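Local coordinates for protein DOA1 (Saccharomyces cerevisiae, PDB 3ODT) that probably binds ubiquitin through its WD40 beta-propeller domain, an interaction linked to regulating the turnover of F-box proteins, at residues A[197-202]-A[229-234]. Sequence-based numbering, arbitrary orientation.
Sequences HFISCS and YCIKLL
The CD1 methyl of Ile231 reaches across to the backbone between Ile199 and Cys201, lying 3.5 Å from Ile199 O and 3.6 Å from Ile199 CG1. Ile231 holds CG1 between its own backbone N and carbonyl carbon (chi1 47°), and with CD1 continuing anti to CA this rotation sends the methyl to Ile199 O and CG1. The side chains run alongside one another in opposing senses, so that Ile199 CD1 also lies near Ile231 CB and CG1. Ile231 uses its second branch against Cys201: CG2 is 4.0 Å from Cys201 CB and touches SG as well. That sulfur also approaches the Cys230 backbone N, at 4.0 Å, a van der Waals contact. Toward the other end, the Ile199 CD1 methyl meets Leu233 CD2 at 3.9 Å. An alanine in place of Ile231 would probably open a gap where CG1, CG2 and CD1 sat, costing Ile199 CG1 its contact with CD1 and Cys201 its contact with CG2.

The strands run nearly antiparallel, at 162°, with axes 7.1 Å apart, yet they belong to different four-stranded sheets, consecutive blades of the WD40 propeller. Strand 197-202 is the second of its blade and is hydrogen-bonded to strand 187-194 at Ile199 and Cys201; strand 229-233 is part of the first strand of the next blade. Strand 239-243 adds further packing, Ile239 meeting Ile199 and Ser241 meeting Ile231. A classic beta bulge sets Tyr229 and Cys230 opposite Cys242, and the Tyr229 hydroxyl is hydrogen-bonded to Glu244.

Successive blades are therefore joined here face to face by interlocking aliphatic branches and a cysteine sulfur, a buried interface that rests on shape and apolar contact instead of shared backbone pairing.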
ATOM      1  N   HIS A 197       7.152 -16.443   4.653  1.00  8.74           N
ATOM      2  CA  HIS A 197       6.311 -15.788   5.626  1.00  9.91           C
ATOM      3  C   HIS A 197       5.685 -14.523   5.058  1.00  9.20           C
ATOM      4  O   HIS A 197       6.324 -13.784   4.308  1.00  9.86           O
ATOM      5  CB  HIS A 197       7.139 -15.392   6.853  1.00 10.80           C
ATOM      6  CG  HIS A 197       7.861 -16.538   7.468  1.00 13.19           C
ATOM      7  ND1 HIS A 197       9.084 -16.963   7.013  1.00 14.62           N
ATOM      8  CD2 HIS A 197       7.523 -17.358   8.490  1.00 16.50           C
ATOM      9  CE1 HIS A 197       9.470 -18.012   7.723  1.00 21.21           C
ATOM     10  NE2 HIS A 197       8.545 -18.263   8.629  1.00 22.45           N
ATOM     11  N   PHE A 198       4.437 -14.259   5.454  1.00  8.64           N
ATOM     12  CA  PHE A 198       3.770 -13.009   5.150  1.00  7.74           C
ATOM     13  C   PHE A 198       3.009 -12.496   6.354  1.00  6.97           C
ATOM     14  O   PHE A 198       2.752 -13.240   7.298  1.00  7.97           O
ATOM     15  CB  PHE A 198       2.864 -13.157   3.899  1.00  9.55           C
ATOM     16  CG  PHE A 198       1.625 -13.998   4.105  1.00  9.44           C
ATOM     17  CD1 PHE A 198       0.468 -13.448   4.664  1.00  8.84           C
ATOM     18  CD2 PHE A 198       1.597 -15.326   3.703  1.00 11.25           C
ATOM     19  CE1 PHE A 198      -0.690 -14.231   4.832  1.00 10.82           C
ATOM     20  CE2 PHE A 198       0.442 -16.118   3.893  1.00 12.44           C
ATOM     21  CZ  PHE A 198      -0.698 -15.574   4.435  1.00 11.54           C
ATOM     22  N   ILE A 199       2.680 -11.195   6.333  1.00  8.21           N
ATOM     23  CA  ILE A 199       1.724 -10.638   7.270  1.00  5.69           C
ATOM     24  C   ILE A 199       0.497 -10.198   6.504  1.00  6.10           C
ATOM     25  O   ILE A 199       0.593  -9.736   5.367  1.00  6.39           O
ATOM     26  CB  ILE A 199       2.293  -9.507   8.130  1.00 12.61           C
ATOM     27  CG1 ILE A 199       2.832  -8.393   7.260  1.00 20.81           C
ATOM     28  CG2 ILE A 199       3.445 -10.047   8.973  1.00 14.33           C
ATOM     29  CD1 ILE A 199       3.087  -7.098   8.062  1.00 23.96           C
ATOM     30  N   SER A 200      -0.672 -10.350   7.112  1.00  7.33           N
ATOM     31  CA  SER A 200      -1.911  -9.898   6.509  1.00  8.69           C
ATOM     32  C   SER A 200      -2.669  -9.084   7.552  1.00  8.54           C
ATOM     33  O   SER A 200      -2.450  -9.234   8.757  1.00  7.89           O
ATOM     34  CB  SER A 200      -2.774 -11.082   6.090  1.00  9.51           C
ATOM     35  OG  SER A 200      -2.969 -11.953   7.182  1.00  9.31           O
ATOM     36  N   CYS A 201      -3.561  -8.229   7.083  1.00  5.89           N
ATOM     37  CA  CYS A 201      -4.464  -7.503   7.959  1.00  6.93           C
ATOM     38  C   CYS A 201      -5.856  -7.482   7.369  1.00  5.96           C
ATOM     39  O   CYS A 201      -6.048  -7.748   6.160  1.00  6.94           O
ATOM     40  CB  CYS A 201      -3.962  -6.069   8.213  1.00  7.64           C
ATOM     41  SG  CYS A 201      -4.039  -4.975   6.788  1.00  7.41           S
ATOM     42  N   SER A 202      -6.826  -7.149   8.216  1.00  5.73           N
ATOM     43  CA  SER A 202      -8.200  -7.418   7.889  1.00  6.94           C
ATOM     44  C   SER A 202      -9.202  -6.450   8.520  1.00  7.03           C
ATOM     45  O   SER A 202      -8.894  -5.718   9.472  1.00  8.26           O
ATOM     46  CB  SER A 202      -8.465  -8.867   8.334  1.00  9.02           C
ATOM     47  OG  SER A 202      -9.830  -9.250   8.372  1.00  8.99           O
ATOM     48  N   TYR A 229      -6.457  -1.203   7.322  1.00  6.61           N
ATOM     49  CA  TYR A 229      -6.419  -0.996   5.877  1.00  7.31           C
ATOM     50  C   TYR A 229      -5.071  -1.237   5.220  1.00  8.14           C
ATOM     51  O   TYR A 229      -5.018  -1.579   4.042  1.00  9.26           O
ATOM     52  CB  TYR A 229      -6.834   0.434   5.554  1.00  7.67           C
ATOM     53  CG  TYR A 229      -8.257   0.794   5.919  1.00  8.42           C
ATOM     54  CD1 TYR A 229      -9.318  -0.057   5.621  1.00  8.35           C
ATOM     55  CD2 TYR A 229      -8.545   1.972   6.566  1.00  8.26           C
ATOM     56  CE1 TYR A 229     -10.616   0.271   5.943  1.00  9.59           C
ATOM     57  CE2 TYR A 229      -9.859   2.327   6.865  1.00  7.55           C
ATOM     58  CZ  TYR A 229     -10.874   1.458   6.571  1.00  8.06           C
ATOM     59  OH  TYR A 229     -12.151   1.792   6.869  1.00  9.93           O
ATOM     60  N   CYS A 230      -3.970  -1.039   5.959  1.00  6.31           N
ATOM     61  CA  CYS A 230      -2.668  -1.057   5.308  1.00  7.04           C
ATOM     62  C   CYS A 230      -1.645  -1.497   6.323  1.00  7.11           C
ATOM     63  O   CYS A 230      -1.790  -1.173   7.505  1.00  7.29           O
ATOM     64  CB  CYS A 230      -2.318   0.352   4.794  1.00  8.28           C
ATOM     65  SG  CYS A 230      -0.814   0.400   3.772  1.00  7.76           S
ATOM     66  N   ILE A 231      -0.659  -2.284   5.875  1.00  6.87           N
ATOM     67  CA  ILE A 231       0.509  -2.656   6.647  1.00  8.44           C
ATOM     68  C   ILE A 231       1.738  -2.578   5.748  1.00  6.19           C
ATOM     69  O   ILE A 231       1.667  -2.831   4.548  1.00  7.73           O
ATOM     70  CB  ILE A 231       0.419  -4.086   7.207  1.00  6.88           C
ATOM     71  CG1 ILE A 231      -0.033  -5.066   6.131  1.00  9.36           C
ATOM     72  CG2 ILE A 231      -0.521  -4.129   8.384  1.00  8.02           C
ATOM     73  CD1 ILE A 231      -0.102  -6.507   6.554  1.00  8.75           C
ATOM     74  N   LYS A 232       2.863  -2.226   6.357  1.00  6.79           N
ATOM     75  CA  LYS A 232       4.165  -2.171   5.707  1.00  6.15           C
ATOM     76  C   LYS A 232       5.227  -2.606   6.697  1.00  7.15           C
ATOM     77  O   LYS A 232       5.039  -2.510   7.895  1.00  8.77           O
ATOM     78  CB  LYS A 232       4.514  -0.766   5.205  1.00 10.27           C
ATOM     79  CG  LYS A 232       3.617  -0.240   4.096  1.00 11.66           C
ATOM     80  CD  LYS A 232       3.867  -0.941   2.771  1.00  9.09           C
ATOM     81  CE  LYS A 232       2.679  -0.738   1.843  1.00 10.92           C
ATOM     82  NZ  LYS A 232       2.523   0.686   1.370  1.00 12.68           N
ATOM     83  N   LEU A 233       6.335  -3.095   6.177  1.00  7.34           N
ATOM     84  CA  LEU A 233       7.518  -3.381   6.981  1.00  6.28           C
ATOM     85  C   LEU A 233       8.519  -2.236   6.902  1.00  8.45           C
ATOM     86  O   LEU A 233       8.890  -1.782   5.826  1.00 11.77           O
ATOM     87  CB  LEU A 233       8.195  -4.686   6.525  1.00  9.45           C
ATOM     88  CG  LEU A 233       7.290  -5.913   6.567  1.00 12.10           C
ATOM     89  CD1 LEU A 233       7.943  -7.132   5.917  1.00 21.53           C
ATOM     90  CD2 LEU A 233       6.881  -6.198   8.023  1.00 13.83           C
ATOM     91  N   LEU A 234       8.947  -1.769   8.069  1.00  6.97           N
ATOM     92  CA  LEU A 234      10.015  -0.801   8.193  1.00  8.73           C
ATOM     93  C   LEU A 234      11.367  -1.429   7.901  1.00 10.00           C
ATOM     94  O   LEU A 234      11.535  -2.647   7.930  1.00 11.25           O
ATOM     95  CB  LEU A 234       9.989  -0.237   9.617  1.00 10.19           C
ATOM     96  CG  LEU A 234       8.807   0.689   9.873  1.00 14.02           C
ATOM     97  CD1 LEU A 234       8.567   0.855  11.362  1.00 13.17           C
ATOM     98  CD2 LEU A 234       9.033   2.043   9.203  1.00 24.79           C
TER